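Local coordinates for probable amidase (Thermus thermophilus, PDB 2DC0), which is a probable amidase, a protein of the amidase sequence family built round a large mixed beta sheet flanked by helices, at residues 46-49 with 50-54; 25-28 with 29-33; 257-260 with 261-265. All coordinates share one frame; numbering follows the deposited sequence.

Interaction 1: 46-49 with 50-54; sequences RKEA and LALTE
T53 turns its hydroxyl back onto the carbonyl of A49, one turn earlier in the alpha helix that spans residues 42-57, and this bond is the one polar side-chain link among the backbone bonds here. Those backbone bonds follow the i to i+4 pattern of an alpha helix. L50 N donates to R46 O, and L52 N donates to E48 O at 3.0 Å; between them, the bond from A51 N to K47 O is weak, its two atoms 3.3 Å apart.

Carbon-to-oxygen contacts follow the same spacing. L50 CG comes 3.2 Å from R46 O, and L52 has CG 3.5 Å from E48 O. The carboxylate of E48 also meets L52: E48 CG stands anti to its own backbone N (chi1 -177°) and the chain then bends at chi2, which brings E48 OE2 to 3.8 Å from L52 CG, a contact of a polar atom with a hydrocarbon branch. That carboxylate has a weak, long ion pair with R62.

One face of the helix is buried: A49 packs on L21 of helix 17-30 and on L110 of strand 110-115, which L52 also touches. R46 takes its guanidinium away from the following turn to a salt bridge with E22.

A49 O accepts two bonds from a single residue. T53 N lies 2.9 Å from it and T53 OG1 2.8 Å, and the two donors arrive from opposite faces of the carbonyl plane, the hydroxyl standing 38° out of it.

Interaction 2: 25-28 with 29-33; sequences LERA and KAFQD
R27 and F31, four residues apart, run side by side and point the same way, the arginine on the last full turn of helix 17-30 and the phenylalanine just after it. Their flat groups are far from parallel: guanidinium and ring planes are 53° apart. F31 CE2 sits over one face of the guanidinium, 3.4 Å above its plane and offset toward the rim. The closest pair is R27 NH2 to F31 CE2, at 3.5 Å, with R27 CZ only slightly farther from the same carbon.

The arginine reaches this place by folding. Its CG lies beside the backbone N, and successive bends at chi2 (-69°) and chi3 (-67°) carry the guanidinium along the helix toward F31. Its NE is hydrogen-bonded to L157 O, which probably limits how far the group can swing away from the ring. At the edge of the F31 ring, in its plane, lies R27 O, 3.7 Å from F31 CD2, while F31 N donates to that same oxygen at 3.0 Å.

Earlier on the turn, A30 N bonds E26 O, and K29 N bonds L25 O. The buried side belongs to L25 and A28, which pack on L40 and L37 of strand 37-40, respectively.

F31 is where helical backbone angles cease, and a short 3-10 segment begins at Q32. The arrangement is that of a helix C-terminus, with an arginine and an aromatic paired at i and i+4 across the final turn.

Interaction 3: 257-260 with 261-265; sequences FTRL and LEDLP
L261 N donates to F257 O at 3.0 Å and E262 N to T258 O, the regular i to i+4 bonds of helix 251-263, whereas near its C-terminal end D263 N divides itself between R259 O and a weak bond to L260 O at 3.1 Å. L264 N also donates to L260 O.

Among the side chains, F257 and L261 form a CH-pi contact. L261 CG stands 4.3 Å from the centroid of the F257 ring and only 11° off its normal, so the branch point of the leucine lies over the middle of one face; its methyl CD1 comes 3.8 Å from F257 CE2. The phenyl can meet it there because F257 CG is anti to the backbone N (chi1 -175°).

This apolar face presses the helix onto the large mixed sheet of the amidase fold. F257 and L261 both touch V240 of strand 237-240, L261 and L264 meet V271 of the outermost strand 270-273, and L260 rests on L410. L260 CD1 also approaches L264 CG at 4.2 Å.

On the exposed side, R259 stretches out across D263, with the guanidinium and carboxylate planes 79° apart. The aliphatic R259 CG is the side-chain atom of the arginine nearest D263 OD2, at 3.8 Å. D263 OD2 lies near the guanidinium plane at its edge, 4.0 Å from R259 NE, beyond salt-bridge range, so any attraction between the two charges is probably modest.

Overall arrangement
All three are local contacts within single helices, and all are partly buried: A49, L52 and T53 in interaction 1, L25 and A28 in interaction 2, and F257, L260 and L264 in interaction 3, where R259 and D263 lie exposed. Interactions 1 and 2 are neighbours: helices 42-57 and 17-30 touch where R46 CZ meets L25 CD1 at 3.8 Å. Interaction 3 is distant, its nearest atoms about 25 Å from interaction 2 and about 38 Å from interaction 1. Interaction 2 packs on edge strand 37-40, interaction 3 on edge strand 270-273. Their side-chain chemistry also differs, from a hydroxyl-to-carbonyl bond in 1, to arginine against aromatic in 2, to phenylalanine and leucine in 3.

Interaction 1: 46-49 with 50-54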
loop_
_atom_site.group_PDB
_atom_site.type_symbol
_atom_site.label_atom_id
_atom_site.label_comp_id
_atom_site.label_asym_id
_atom_site.label_seq_id
_atom_site.Cartn_x
_atom_site.Cartn_y
_atom_site.Cartn_z
ATOM N N ARG A 46 4.906 38.575 -20.352
ATOM C CA ARG A 46 4.047 39.710 -20.666
ATOM C C ARG A 46 3.320 39.478 -21.995
ATOM O O ARG A 46 2.136 39.785 -22.121
ATOM C CB ARG A 46 4.865 41.006 -20.709
ATOM C CG ARG A 46 5.234 41.542 -19.324
ATOM C CD ARG A 46 5.752 42.978 -19.400
ATOM N NE ARG A 46 5.847 43.627 -18.086
ATOM C CZ ARG A 46 6.987 43.872 -17.445
ATOM N NH1 ARG A 46 8.146 43.525 -17.982
ATOM N NH2 ARG A 46 6.975 44.480 -16.267
ATOM N N LYS A 47 4.024 38.914 -22.972
ATOM C CA LYS A 47 3.420 38.634 -24.268
ATOM C C LYS A 47 2.200 37.718 -24.104
ATOM O O LYS A 47 1.142 37.957 -24.698
ATOM C CB LYS A 47 4.447 37.981 -25.194
ATOM C CG LYS A 47 3.915 37.625 -26.575
ATOM C CD LYS A 47 5.007 37.029 -27.457
ATOM C CE LYS A 47 4.435 36.595 -28.797
ATOM N NZ LYS A 47 5.442 35.933 -29.667
ATOM N N GLU A 48 2.349 36.670 -23.297
ATOM C CA GLU A 48 1.255 35.732 -23.045
ATOM C C GLU A 48 0.157 36.434 -22.243
ATOM O O GLU A 48 -1.034 36.236 -22.492
ATOM C CB GLU A 48 1.779 34.514 -22.270
ATOM C CG GLU A 48 0.753 33.414 -22.009
ATOM C CD GLU A 48 0.208 32.795 -23.284
ATOM O OE1 GLU A 48 1.015 32.414 -24.160
ATOM O OE2 GLU A 48 -1.031 32.682 -23.409
ATOM N N ALA A 49 0.565 37.260 -21.285
ATOM C CA ALA A 49 -0.382 37.997 -20.462
ATOM C C ALA A 49 -1.294 38.861 -21.336
ATOM O O ALA A 49 -2.498 38.945 -21.096
ATOM C CB ALA A 49 0.361 38.868 -19.454
ATOM N N LEU A 50 -0.712 39.498 -22.351
ATOM C CA LEU A 50 -1.470 40.354 -23.264
ATOM C C LEU A 50 -2.528 39.547 -24.012
ATOM O O LEU A 50 -3.682 39.970 -24.127
ATOM C CB LEU A 50 -0.527 41.023 -24.270
ATOM C CG LEU A 50 0.471 42.038 -23.697
ATOM C CD1 LEU A 50 1.437 42.491 -24.790
ATOM C CD2 LEU A 50 -0.285 43.233 -23.126
ATOM N N ALA A 51 -2.126 38.385 -24.515
ATOM C CA ALA A 51 -3.029 37.506 -25.243
ATOM C C ALA A 51 -4.199 37.068 -24.371
ATOM O O ALA A 51 -5.353 37.081 -24.809
ATOM C CB ALA A 51 -2.266 36.278 -25.752
ATOM N N LEU A 52 -3.906 36.674 -23.136
ATOM C CA LEU A 52 -4.949 36.232 -22.219
ATOM C C LEU A 52 -5.879 37.373 -21.837
ATOM O O LEU A 52 -7.069 37.162 -21.623
ATOM C CB LEU A 52 -4.329 35.625 -20.954
ATOM C CG LEU A 52 -3.585 34.300 -21.165
ATOM C CD1 LEU A 52 -2.899 33.882 -19.872
ATOM C CD2 LEU A 52 -4.558 33.228 -21.640
ATOM N N THR A 53 -5.330 38.581 -21.752
ATOM C CA THR A 53 -6.119 39.752 -21.396
ATOM C C THR A 53 -7.139 40.058 -22.493
ATOM O O THR A 53 -8.324 40.263 -22.217
ATOM C CB THR A 53 -5.214 40.982 -21.189
ATOM O OG1 THR A 53 -4.331 40.742 -20.087
ATOM C CG2 THR A 53 -6.051 42.226 -20.902
ATOM N N GLU A 54 -6.676 40.081 -23.737
ATOM C CA GLU A 54 -7.553 40.364 -24.864
ATOM C C GLU A 54 -8.616 39.276 -25.024
ATOM O O GLU A 54 -9.780 39.576 -25.291
ATOM C CB GLU A 54 -6.725 40.499 -26.147
ATOM C CG GLU A 54 -7.494 41.039 -27.342
ATOM C CD GLU A 54 -8.299 42.283 -27.007
ATOM O OE1 GLU A 54 -7.780 43.166 -26.289
ATOM O OE2 GLU A 54 -9.452 42.384 -27.471
#

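Interaction 2: 25-28 with 29-33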
loop_
_atom_site.group_PDB
_atom_site.type_symbol
_atom_site.label_atom_id
_atom_site.label_comp_id
_atom_site.label_asym_id
_atom_site.label_seq_id
_atom_site.Cartn_x
_atom_site.Cartn_y
_atom_site.Cartn_z
ATOM N N LEU A 25 5.357 40.255 -10.899
ATOM C CA LEU A 25 6.691 40.698 -11.287
ATOM C C LEU A 25 7.261 41.764 -10.352
ATOM O O LEU A 25 8.481 41.856 -10.177
ATOM C CB LEU A 25 6.678 41.219 -12.727
ATOM C CG LEU A 25 6.304 40.184 -13.797
ATOM C CD1 LEU A 25 6.319 40.834 -15.181
ATOM C CD2 LEU A 25 7.282 39.020 -13.750
ATOM N N GLU A 26 6.391 42.576 -9.756
ATOM C CA GLU A 26 6.860 43.602 -8.829
ATOM C C GLU A 26 7.354 42.916 -7.563
ATOM O O GLU A 26 8.391 43.283 -7.007
ATOM C CB GLU A 26 5.740 44.587 -8.480
ATOM C CG GLU A 26 5.286 45.456 -9.643
ATOM C CD GLU A 26 4.349 46.579 -9.212
ATOM O OE1 GLU A 26 3.456 46.325 -8.374
ATOM O OE2 GLU A 26 4.498 47.710 -9.725
ATOM N N ARG A 27 6.607 41.910 -7.117
ATOM C CA ARG A 27 6.970 41.158 -5.923
ATOM C C ARG A 27 8.261 40.380 -6.156
ATOM O O ARG A 27 9.113 40.302 -5.271
ATOM C CB ARG A 27 5.848 40.189 -5.539
ATOM C CG ARG A 27 4.500 40.849 -5.253
ATOM C CD ARG A 27 4.528 41.672 -3.974
ATOM N NE ARG A 27 4.698 40.834 -2.787
ATOM C CZ ARG A 27 4.803 41.307 -1.547
ATOM N NH1 ARG A 27 4.756 42.618 -1.324
ATOM N NH2 ARG A 27 4.954 40.469 -0.529
ATOM N N ALA A 28 8.409 39.806 -7.346
ATOM C CA ALA A 28 9.611 39.041 -7.671
ATOM C C ALA A 28 10.820 39.960 -7.618
ATOM O O ALA A 28 11.878 39.591 -7.115
ATOM C CB ALA A 28 9.488 38.420 -9.063
ATOM N N LYS A 29 10.659 41.166 -8.148
ATOM C CA LYS A 29 11.749 42.124 -8.147
ATOM C C LYS A 29 12.063 42.585 -6.724
ATOM O O LYS A 29 13.223 42.622 -6.324
ATOM C CB LYS A 29 11.389 43.323 -9.019
ATOM C CG LYS A 29 12.522 44.323 -9.217
ATOM C CD LYS A 29 12.620 44.721 -10.689
ATOM C CE LYS A 29 11.268 45.189 -11.219
ATOM N NZ LYS A 29 11.147 45.089 -12.707
ATOM N N ALA A 30 11.026 42.910 -5.958
ATOM C CA ALA A 30 11.195 43.388 -4.587
ATOM C C ALA A 30 11.876 42.399 -3.642
ATOM O O ALA A 30 12.687 42.795 -2.802
ATOM C CB ALA A 30 9.842 43.797 -4.014
ATOM N N PHE A 31 11.540 41.118 -3.775
ATOM C CA PHE A 31 12.099 40.069 -2.926
ATOM C C PHE A 31 13.047 39.164 -3.693
ATOM O O PHE A 31 13.207 37.985 -3.369
ATOM C CB PHE A 31 10.962 39.237 -2.323
ATOM C CG PHE A 31 10.198 39.957 -1.253
ATOM C CD1 PHE A 31 10.671 39.979 0.058
ATOM C CD2 PHE A 31 9.032 40.658 -1.561
ATOM C CE1 PHE A 31 10.000 40.691 1.045
ATOM C CE2 PHE A 31 8.354 41.373 -0.583
ATOM C CZ PHE A 31 8.838 41.392 0.726
ATOM N N GLN A 32 13.676 39.727 -4.716
ATOM C CA GLN A 32 14.605 38.979 -5.549
ATOM C C GLN A 32 15.711 38.303 -4.737
ATOM O O GLN A 32 16.148 37.205 -5.078
ATOM C CB GLN A 32 15.218 39.918 -6.586
ATOM C CG GLN A 32 16.116 39.240 -7.591
ATOM C CD GLN A 32 16.462 40.160 -8.744
ATOM O OE1 GLN A 32 16.917 41.288 -8.540
ATOM N NE2 GLN A 32 16.241 39.685 -9.966
ATOM N N ASP A 33 16.145 38.949 -3.657
ATOM C CA ASP A 33 17.207 38.387 -2.834
ATOM C C ASP A 33 16.810 37.088 -2.127
ATOM O O ASP A 33 17.672 36.359 -1.636
ATOM C CB ASP A 33 17.715 39.429 -1.828
ATOM C CG ASP A 33 18.419 40.603 -2.514
ATOM O OD1 ASP A 33 18.980 40.396 -3.614
ATOM O OD2 ASP A 33 18.425 41.726 -1.960
#

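Interaction 3: 257-260 with 261-265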
loop_
_atom_site.group_PDB
_atom_site.type_symbol
_atom_site.label_atom_id
_atom_site.label_comp_id
_atom_site.label_asym_id
_atom_site.label_seq_id
_atom_site.Cartn_x
_atom_site.Cartn_y
_atom_site.Cartn_z
ATOM N N PHE A 257 1.196 22.510 19.749
ATOM C CA PHE A 257 0.354 21.392 19.351
ATOM C C PHE A 257 -0.599 20.999 20.477
ATOM O O PHE A 257 -1.787 20.733 20.238
ATOM C CB PHE A 257 1.222 20.201 18.954
ATOM C CG PHE A 257 0.444 19.036 18.407
ATOM C CD1 PHE A 257 -0.384 19.187 17.299
ATOM C CD2 PHE A 257 0.568 17.776 18.979
ATOM C CE1 PHE A 257 -1.072 18.101 16.770
ATOM C CE2 PHE A 257 -0.115 16.685 18.457
ATOM C CZ PHE A 257 -0.938 16.846 17.351
ATOM N N THR A 258 -0.079 20.966 21.704
ATOM C CA THR A 258 -0.883 20.620 22.871
ATOM C C THR A 258 -2.027 21.617 23.049
ATOM O O THR A 258 -3.146 21.236 23.387
ATOM C CB THR A 258 -0.010 20.600 24.155
ATOM O OG1 THR A 258 0.961 19.550 24.055
ATOM C CG2 THR A 258 -0.871 20.360 25.391
ATOM N N ARG A 259 -1.740 22.894 22.817
ATOM C CA ARG A 259 -2.750 23.948 22.932
ATOM C C ARG A 259 -3.900 23.668 21.967
ATOM O O ARG A 259 -5.078 23.787 22.323
ATOM C CB ARG A 259 -2.134 25.311 22.606
ATOM C CG ARG A 259 -3.147 26.440 22.433
ATOM C CD ARG A 259 -2.472 27.714 21.935
ATOM N NE ARG A 259 -3.435 28.774 21.660
ATOM C CZ ARG A 259 -3.120 29.950 21.124
ATOM N NH1 ARG A 259 -1.862 30.223 20.803
ATOM N NH2 ARG A 259 -4.066 30.856 20.908
ATOM N N LEU A 260 -3.549 23.303 20.737
ATOM C CA LEU A 260 -4.550 22.988 19.728
ATOM C C LEU A 260 -5.400 21.818 20.201
ATOM O O LEU A 260 -6.627 21.842 20.094
ATOM C CB LEU A 260 -3.877 22.617 18.401
ATOM C CG LEU A 260 -4.823 22.095 17.311
ATOM C CD1 LEU A 260 -5.839 23.178 16.966
ATOM C CD2 LEU A 260 -4.026 21.698 16.075
ATOM N N LEU A 261 -4.747 20.782 20.721
ATOM C CA LEU A 261 -5.483 19.623 21.196
ATOM C C LEU A 261 -6.428 20.021 22.328
ATOM O O LEU A 261 -7.544 19.507 22.425
ATOM C CB LEU A 261 -4.514 18.526 21.655
ATOM C CG LEU A 261 -3.574 17.999 20.558
ATOM C CD1 LEU A 261 -2.867 16.736 21.045
ATOM C CD2 LEU A 261 -4.368 17.699 19.297
ATOM N N GLU A 262 -5.988 20.957 23.162
ATOM C CA GLU A 262 -6.792 21.434 24.283
ATOM C C GLU A 262 -8.004 22.245 23.827
ATOM O O GLU A 262 -9.041 22.229 24.483
ATOM C CB GLU A 262 -5.935 22.294 25.220
ATOM C CG GLU A 262 -4.918 21.523 26.058
ATOM C CD GLU A 262 -5.560 20.748 27.196
ATOM O OE1 GLU A 262 -6.271 21.373 28.009
ATOM O OE2 GLU A 262 -5.352 19.518 27.282
ATOM N N ASP A 263 -7.876 22.955 22.708
ATOM C CA ASP A 263 -8.979 23.768 22.202
ATOM C C ASP A 263 -9.992 23.041 21.319
ATOM O O ASP A 263 -11.156 23.445 21.259
ATOM C CB ASP A 263 -8.449 24.988 21.434
ATOM C CG ASP A 263 -7.839 26.047 22.349
ATOM O OD1 ASP A 263 -8.356 26.244 23.469
ATOM O OD2 ASP A 263 -6.860 26.701 21.934
ATOM N N LEU A 264 -9.567 21.980 20.633
ATOM C CA LEU A 264 -10.469 21.249 19.735
ATOM C C LEU A 264 -11.817 20.852 20.334
ATOM O O LEU A 264 -12.844 20.963 19.671
ATOM C CB LEU A 264 -9.758 20.020 19.150
ATOM C CG LEU A 264 -8.730 20.363 18.061
ATOM C CD1 LEU A 264 -8.030 19.096 17.572
ATOM C CD2 LEU A 264 -9.449 21.049 16.889
ATOM N N PRO A 265 -11.835 20.389 21.597
ATOM C CA PRO A 265 -13.114 20.003 22.206
ATOM C C PRO A 265 -14.086 21.184 22.254
ATOM O O PRO A 265 -15.269 21.035 21.961
ATOM C CB PRO A 265 -12.703 19.525 23.603
ATOM C CG PRO A 265 -11.329 18.957 23.357
ATOM C CD PRO A 265 -10.708 20.014 22.471
#